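Local coordinates for pilus assembly protein CpaE (Caulobacter crescentus, PDB 4N0P) that probably takes part in pilus assembly and, as a whole protein, probably binds and hydrolyses ATP, the piece here being its receiver-like domain, at residues T24-C29 against I53-G58; L74-T79 against K102-G107. One frame throughout, in Å; residues are numbered along the deposited sequence.

Contact 1. Residues T24-C29 against I53-G58; sequences TIHAFC and IVRDGG
Ala27 sits at the middle of the backbone ladder between 24-29 and 53-58: its N donates to Ile53 O at 2.8 Å, and its O accepts from Arg55 N at 2.7 Å, both bonds within 10° of straight. Ile53 N to Ile25 O and Cys29 N to Arg55 O continue the parallel register on either side. Beyond the strands the chain of 53-58 turns back through Gly57, and Gly58 N reaches Cys29 O at 3.1 Å in a more bent bond, approaching from above the carbonyl plane.

On the face bearing His26, Ile53 and Arg55, the arginine runs extended from CG to NE and brings NH1 over the centre of the imidazole, 3.3 Å above its plane. Guanidinium and ring stand almost perpendicular, 83° apart, with the guanidinium presenting its edge to the histidine while Ile53 CG2 lies over one of its faces. Ile53 CD1 adds an oblique contact to His26 NE2 at 3.6 Å. The firm polar partner of His26 ND1 is Tyr66 OH. Farther along the same face, Arg55 CB makes an off-centre CH-pi contact with the Phe28 ring, 4.2 Å from its centroid, and CD lies beside CE2 and CZ; Tyr65 meets Phe28 edge-to-face.

On the opposite face Cys29 SG touches Val54 CG1 at 3.8 Å, and Ile38 of helix 32-42 packs on Ala27, Cys29 and Val54. Strand 24-28, helix 32-42 and strand 51-55 thus form a beta-alpha-beta crossover, the opening unit of a receiver-like alpha/beta fold.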
ATOM      1  N   THR A  24      -4.211   4.638  10.253  1.00 18.83           N
ATOM      2  CA  THR A  24      -3.441   5.647   9.523  1.00 18.41           C
ATOM      3  C   THR A  24      -2.821   4.940   8.336  1.00 22.52           C
ATOM      4  O   THR A  24      -2.255   3.843   8.496  1.00 21.72           O
ATOM      5  CB  THR A  24      -2.395   6.324  10.413  1.00 31.31           C
ATOM      6  OG1 THR A  24      -1.674   5.297  11.122  1.00 40.76           O
ATOM      7  CG2 THR A  24      -3.021   7.281  11.409  1.00 28.68           C
ATOM      8  N   ILE A  25      -2.973   5.525   7.140  1.00 18.32           N
ATOM      9  CA  ILE A  25      -2.438   4.968   5.909  1.00 17.99           C
ATOM     10  C   ILE A  25      -1.479   5.967   5.282  1.00 20.41           C
ATOM     11  O   ILE A  25      -1.874   7.109   5.087  1.00 22.58           O
ATOM     12  CB  ILE A  25      -3.556   4.621   4.866  1.00 21.40           C
ATOM     13  CG1 ILE A  25      -4.622   3.645   5.408  1.00 22.13           C
ATOM     14  CG2 ILE A  25      -2.921   4.121   3.529  1.00 22.53           C
ATOM     15  CD1 ILE A  25      -5.906   3.529   4.478  1.00 22.33           C
ATOM     16  N   HIS A  26      -0.261   5.559   4.963  1.00 18.53           N
ATOM     17  CA  HIS A  26       0.686   6.409   4.231  1.00 18.18           C
ATOM     18  C   HIS A  26       0.906   5.771   2.885  1.00 23.28           C
ATOM     19  O   HIS A  26       1.349   4.617   2.834  1.00 22.39           O
ATOM     20  CB  HIS A  26       2.027   6.571   4.964  1.00 18.97           C
ATOM     21  CG  HIS A  26       1.974   7.378   6.232  1.00 21.81           C
ATOM     22  ND1 HIS A  26       3.103   7.530   7.025  1.00 22.84           N
ATOM     23  CD2 HIS A  26       0.931   8.027   6.807  1.00 23.03           C
ATOM     24  CE1 HIS A  26       2.707   8.246   8.069  1.00 22.88           C
ATOM     25  NE2 HIS A  26       1.413   8.588   7.971  1.00 23.04           N
ATOM     26  N   ALA A  27       0.571   6.486   1.791  1.00 18.67           N
ATOM     27  CA  ALA A  27       0.765   5.915   0.474  1.00 18.57           C
ATOM     28  C   ALA A  27       1.901   6.681  -0.214  1.00 21.97           C
ATOM     29  O   ALA A  27       1.835   7.891  -0.350  1.00 23.44           O
ATOM     30  CB  ALA A  27      -0.540   5.998  -0.336  1.00 20.05           C
ATOM     31  N   PHE A  28       2.958   5.996  -0.578  1.00 17.85           N
ATOM     32  CA  PHE A  28       4.103   6.598  -1.292  1.00 19.17           C
ATOM     33  C   PHE A  28       4.001   6.141  -2.700  1.00 25.36           C
ATOM     34  O   PHE A  28       4.387   5.008  -2.996  1.00 23.40           O
ATOM     35  CB  PHE A  28       5.450   6.173  -0.659  1.00 20.52           C
ATOM     36  CG  PHE A  28       5.703   6.780   0.694  1.00 20.78           C
ATOM     37  CD1 PHE A  28       5.178   6.201   1.844  1.00 22.62           C
ATOM     38  CD2 PHE A  28       6.519   7.899   0.831  1.00 23.01           C
ATOM     39  CE1 PHE A  28       5.399   6.775   3.094  1.00 23.22           C
ATOM     40  CE2 PHE A  28       6.748   8.460   2.081  1.00 26.47           C
ATOM     41  CZ  PHE A  28       6.174   7.901   3.205  1.00 25.54           C
ATOM     42  N   CYS A  29       3.401   6.980  -3.563  1.00 26.68           N
ATOM     43  CA  CYS A  29       3.160   6.643  -4.977  1.00 27.53           C
ATOM     44  C   CYS A  29       4.293   7.103  -5.858  1.00 31.56           C
ATOM     45  O   CYS A  29       4.985   8.068  -5.545  1.00 31.61           O
ATOM     46  CB  CYS A  29       1.835   7.228  -5.459  1.00 28.28           C
ATOM     47  SG  CYS A  29       0.447   6.910  -4.343  1.00 32.25           S
ATOM     48  N   ILE A  53      -2.697   9.624   3.906  1.00 19.02           N
ATOM     49  CA  ILE A  53      -1.784  10.655   3.404  1.00 17.87           C
ATOM     50  C   ILE A  53      -1.077  10.105   2.191  1.00 23.40           C
ATOM     51  O   ILE A  53      -0.407   9.070   2.267  1.00 22.33           O
ATOM     52  CB  ILE A  53      -0.751  11.094   4.487  1.00 21.51           C
ATOM     53  CG1 ILE A  53      -1.432  11.594   5.778  1.00 24.41           C
ATOM     54  CG2 ILE A  53       0.171  12.197   3.917  1.00 21.84           C
ATOM     55  CD1 ILE A  53      -0.472  11.499   6.965  1.00 38.39           C
ATOM     56  N   VAL A  54      -1.217  10.820   1.049  1.00 21.35           N
ATOM     57  CA  VAL A  54      -0.557  10.403  -0.174  1.00 23.86           C
ATOM     58  C   VAL A  54       0.760  11.242  -0.323  1.00 29.72           C
ATOM     59  O   VAL A  54       0.755  12.472  -0.134  1.00 28.35           O
ATOM     60  CB  VAL A  54      -1.555  10.489  -1.363  1.00 30.91           C
ATOM     61  CG1 VAL A  54      -0.912  10.039  -2.662  1.00 32.44           C
ATOM     62  CG2 VAL A  54      -2.778   9.627  -1.078  1.00 30.91           C
ATOM     63  N   ARG A  55       1.894  10.550  -0.478  1.00 25.31           N
ATOM     64  CA  ARG A  55       3.205  11.200  -0.613  1.00 27.23           C
ATOM     65  C   ARG A  55       3.864  10.789  -1.934  1.00 33.49           C
ATOM     66  O   ARG A  55       3.479   9.786  -2.540  1.00 32.65           O
ATOM     67  CB  ARG A  55       4.116  10.919   0.594  1.00 26.23           C
ATOM     68  CG  ARG A  55       3.637  11.634   1.852  1.00 30.66           C
ATOM     69  CD  ARG A  55       4.505  11.316   3.032  1.00 36.47           C
ATOM     70  NE  ARG A  55       4.129  12.155   4.159  1.00 35.48           N
ATOM     71  CZ  ARG A  55       3.527  11.717   5.251  1.00 52.15           C
ATOM     72  NH1 ARG A  55       3.237  10.428   5.386  1.00 48.80           N
ATOM     73  NH2 ARG A  55       3.198  12.563   6.214  1.00 36.35           N
ATOM     74  N   ASP A  56       4.843  11.594  -2.396  1.00 33.54           N
ATOM     75  CA  ASP A  56       5.533  11.314  -3.655  0.50 33.67           C
ATOM     76  C   ASP A  56       6.876  10.665  -3.374  1.00 34.17           C
ATOM     77  O   ASP A  56       7.312  10.616  -2.219  1.00 33.18           O
ATOM     78  CB  ASP A  56       5.718  12.617  -4.474  0.50 36.58           C
ATOM     79  CG  ASP A  56       6.541  13.704  -3.793  0.50 50.70           C
ATOM     80  OD1 ASP A  56       6.548  13.752  -2.541  0.50 49.72           O
ATOM     81  OD2 ASP A  56       7.140  14.539  -4.518  0.50 61.44           O
ATOM     82  N   GLY A  57       7.530  10.206  -4.428  1.00 28.40           N
ATOM     83  CA  GLY A  57       8.856   9.620  -4.322  1.00 26.84           C
ATOM     84  C   GLY A  57       8.896   8.124  -4.169  1.00 27.92           C
ATOM     85  O   GLY A  57       9.985   7.570  -3.983  1.00 25.87           O
ATOM     86  N   GLY A  58       7.715   7.489  -4.196  1.00 25.20           N
ATOM     87  CA  GLY A  58       7.554   6.040  -4.119  1.00 25.23           C
ATOM     88  C   GLY A  58       8.237   5.331  -2.969  1.00 24.79           C
ATOM     89  O   GLY A  58       8.520   5.938  -1.934  1.00 22.78           O
TER

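Contact 2. Residues L74-T79 against K102-G107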
ATOM      1  N   LEU A  74      -0.766   1.166   8.027  1.00 17.47           N
ATOM      2  CA  LEU A  74      -0.647   0.629   6.692  1.00 18.13           C
ATOM      3  C   LEU A  74       0.227   1.526   5.826  1.00 20.36           C
ATOM      4  O   LEU A  74       0.026   2.744   5.810  1.00 20.52           O
ATOM      5  CB  LEU A  74      -2.064   0.481   6.056  1.00 19.31           C
ATOM      6  CG  LEU A  74      -2.108   0.016   4.585  1.00 25.98           C
ATOM      7  CD1 LEU A  74      -1.609  -1.387   4.455  1.00 28.03           C
ATOM      8  CD2 LEU A  74      -3.523   0.036   4.038  1.00 32.00           C
ATOM      9  N   VAL A  75       1.212   0.931   5.173  1.00 17.00           N
ATOM     10  CA  VAL A  75       2.131   1.615   4.252  1.00 17.94           C
ATOM     11  C   VAL A  75       1.845   1.072   2.854  1.00 22.77           C
ATOM     12  O   VAL A  75       1.947  -0.141   2.629  1.00 21.04           O
ATOM     13  CB  VAL A  75       3.621   1.434   4.646  1.00 22.59           C
ATOM     14  CG1 VAL A  75       4.536   2.060   3.584  1.00 23.89           C
ATOM     15  CG2 VAL A  75       3.907   2.057   6.015  1.00 22.07           C
ATOM     16  N   MET A  76       1.471   1.946   1.922  1.00 19.05           N
ATOM     17  CA  MET A  76       1.237   1.543   0.530  1.00 18.49           C
ATOM     18  C   MET A  76       2.385   2.089  -0.300  1.00 21.94           C
ATOM     19  O   MET A  76       2.743   3.263  -0.145  1.00 21.26           O
ATOM     20  CB  MET A  76      -0.112   2.082   0.013  1.00 21.58           C
ATOM     21  CG  MET A  76      -1.301   1.538   0.756  1.00 26.15           C
ATOM     22  SD  MET A  76      -2.875   2.120   0.032  1.00 30.87           S
ATOM     23  CE  MET A  76      -2.907   1.241  -1.455  1.00 27.86           C
ATOM     24  N   VAL A  77       3.048   1.234  -1.089  1.00 19.20           N
ATOM     25  CA  VAL A  77       4.233   1.686  -1.825  1.00 19.35           C
ATOM     26  C   VAL A  77       4.177   1.282  -3.293  1.00 23.89           C
ATOM     27  O   VAL A  77       3.560   0.289  -3.673  1.00 23.27           O
ATOM     28  CB  VAL A  77       5.554   1.197  -1.184  1.00 21.92           C
ATOM     29  CG1 VAL A  77       5.792   1.848   0.182  1.00 21.50           C
ATOM     30  CG2 VAL A  77       5.594  -0.333  -1.094  1.00 21.44           C
ATOM     31  N   GLU A  78       4.939   2.020  -4.110  1.00 21.79           N
ATOM     32  CA  GLU A  78       5.025   1.766  -5.536  1.00 21.17           C
ATOM     33  C   GLU A  78       6.416   2.189  -5.998  1.00 26.29           C
ATOM     34  O   GLU A  78       7.013   3.085  -5.400  1.00 26.04           O
ATOM     35  CB  GLU A  78       3.929   2.599  -6.216  1.00 21.94           C
ATOM     36  CG  GLU A  78       3.751   2.436  -7.697  1.00 24.67           C
ATOM     37  CD  GLU A  78       2.727   3.374  -8.301  1.00 42.12           C
ATOM     38  OE1 GLU A  78       2.683   4.562  -7.895  1.00 32.46           O
ATOM     39  OE2 GLU A  78       1.978   2.922  -9.197  1.00 32.34           O
ATOM     40  N   THR A  79       6.936   1.556  -7.041  1.00 26.55           N
ATOM     41  CA  THR A  79       8.236   1.967  -7.604  1.00 28.18           C
ATOM     42  C   THR A  79       8.146   1.979  -9.135  1.00 33.96           C
ATOM     43  O   THR A  79       7.366   1.213  -9.694  1.00 32.94           O
ATOM     44  CB  THR A  79       9.384   1.066  -7.100  1.00 37.43           C
ATOM     45  OG1 THR A  79      10.617   1.549  -7.659  1.00 43.51           O
ATOM     46  CG2 THR A  79       9.198  -0.403  -7.476  1.00 35.35           C
ATOM     47  N   LYS A 102       1.304  -3.010   8.339  1.00 17.79           N
ATOM     48  CA  LYS A 102       1.053  -3.839   7.145  1.00 17.85           C
ATOM     49  C   LYS A 102       1.608  -3.114   5.930  1.00 22.47           C
ATOM     50  O   LYS A 102       1.581  -1.878   5.887  1.00 21.13           O
ATOM     51  CB  LYS A 102      -0.455  -4.093   6.968  1.00 21.36           C
ATOM     52  CG  LYS A 102      -1.026  -4.948   8.114  1.00 24.01           C
ATOM     53  CD  LYS A 102      -2.494  -5.229   7.928  1.00 33.20           C
ATOM     54  CE  LYS A 102      -3.120  -5.820   9.183  1.00 36.11           C
ATOM     55  NZ  LYS A 102      -2.599  -7.187   9.479  1.00 44.07           N
ATOM     56  N   VAL A 103       2.089  -3.867   4.945  1.00 20.18           N
ATOM     57  CA  VAL A 103       2.629  -3.262   3.731  1.00 19.41           C
ATOM     58  C   VAL A 103       1.854  -3.774   2.519  1.00 22.69           C
ATOM     59  O   VAL A 103       1.654  -4.982   2.354  1.00 22.84           O
ATOM     60  CB  VAL A 103       4.170  -3.496   3.590  1.00 23.49           C
ATOM     61  CG1 VAL A 103       4.687  -3.036   2.218  1.00 23.20           C
ATOM     62  CG2 VAL A 103       4.940  -2.790   4.721  1.00 23.35           C
ATOM     63  N   VAL A 104       1.424  -2.838   1.662  1.00 19.68           N
ATOM     64  CA  VAL A 104       0.712  -3.171   0.431  1.00 19.09           C
ATOM     65  C   VAL A 104       1.550  -2.593  -0.712  1.00 22.68           C
ATOM     66  O   VAL A 104       1.948  -1.438  -0.640  1.00 20.34           O
ATOM     67  CB  VAL A 104      -0.745  -2.624   0.439  1.00 22.02           C
ATOM     68  CG1 VAL A 104      -1.368  -2.736  -0.944  1.00 21.73           C
ATOM     69  CG2 VAL A 104      -1.601  -3.370   1.465  1.00 22.45           C
ATOM     70  N   VAL A 105       1.769  -3.371  -1.759  1.00 19.45           N
ATOM     71  CA  VAL A 105       2.538  -2.914  -2.911  1.00 18.70           C
ATOM     72  C   VAL A 105       1.583  -2.699  -4.075  1.00 22.63           C
ATOM     73  O   VAL A 105       0.735  -3.539  -4.330  1.00 21.21           O
ATOM     74  CB  VAL A 105       3.668  -3.937  -3.266  1.00 22.15           C
ATOM     75  CG1 VAL A 105       4.363  -3.579  -4.603  1.00 22.01           C
ATOM     76  CG2 VAL A 105       4.686  -4.073  -2.113  1.00 21.84           C
ATOM     77  N   VAL A 106       1.743  -1.577  -4.791  1.00 19.99           N
ATOM     78  CA  VAL A 106       0.985  -1.308  -6.008  1.00 19.77           C
ATOM     79  C   VAL A 106       1.994  -1.410  -7.150  1.00 25.30           C
ATOM     80  O   VAL A 106       3.019  -0.744  -7.106  1.00 26.19           O
ATOM     81  CB  VAL A 106       0.262   0.061  -5.994  1.00 24.42           C
ATOM     82  CG1 VAL A 106      -0.515   0.256  -7.297  1.00 25.16           C
ATOM     83  CG2 VAL A 106      -0.666   0.190  -4.784  1.00 24.49           C
ATOM     84  N   GLY A 107       1.733  -2.263  -8.125  1.00 24.80           N
ATOM     85  CA  GLY A 107       2.661  -2.431  -9.242  1.00 25.43           C
ATOM     86  C   GLY A 107       1.969  -2.469 -10.589  1.00 30.33           C
ATOM     87  O   GLY A 107       0.749  -2.511 -10.643  1.00 28.75           O
TER
HETATM   88  O   HOH W   1       5.794  -0.819  -7.704  1.00 31.27           O
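Leu74 CD1 fits against the side of strand 102-107, 3.6 Å from Val104 CG2 and 3.9 Å from Lys102 CB. Its CG is anti to the backbone N (chi1 176°), which, with chi2 near 66°, lays CD1 against Lys102 O and Val104 CG2. Next on the same face, Met76 lays CG alongside Val104 CB; the chain then bends at chi3 (71°), and CE meets Val106 CG2 at 4.1 Å.

The other face is a mosaic of valines. Val77 CG2 faces the notch between Val105 CG2 (4.0 Å) and Val103 CG1 (4.4 Å), while Val75 CB faces Val103 CG2. Between the two faces, four backbone hydrogen bonds join the parallel strands, from Val75 N to Lys102 O through to Val106 N to Val77 O. Past the last rung a water bridges them, accepting from Thr79 N at 2.7 Å and donating to Val106 O at 2.8 Å.

Glu78 CG packs on Val106 O, and its buried carboxylate is held by Ala30 N, Arg31 N and Thr34 OG1. Helix 133-144 covers Leu74 and Val104 through Val140 and Leu143; strands 24-28 and 125-128 flank the pair.

Overall arrangement
Contacts 1 and 2 lie in one five-stranded parallel sheet, ordered 51-55, 24-28, 74-77, 102-107, 125-128, with their centres about 9 Å apart. They come in series along the chain, and each pairs the two strands of a beta-alpha-beta unit, whose connecting helix is 32-42 in the first and 83-94 in the second. Strands 24-28 and 74-77 are neighbours, joined by probable hydrogen bonds from Phe28 N to Met76 O and from Met76 N to His26 O, while Ala27 packs on Met76. Contact 1 includes the edge strand 51-55, whereas contact 2 lies near the centre of the chain, among inner strands; the 2-1-3-4-5 strand order matches that of response regulator receiver domains.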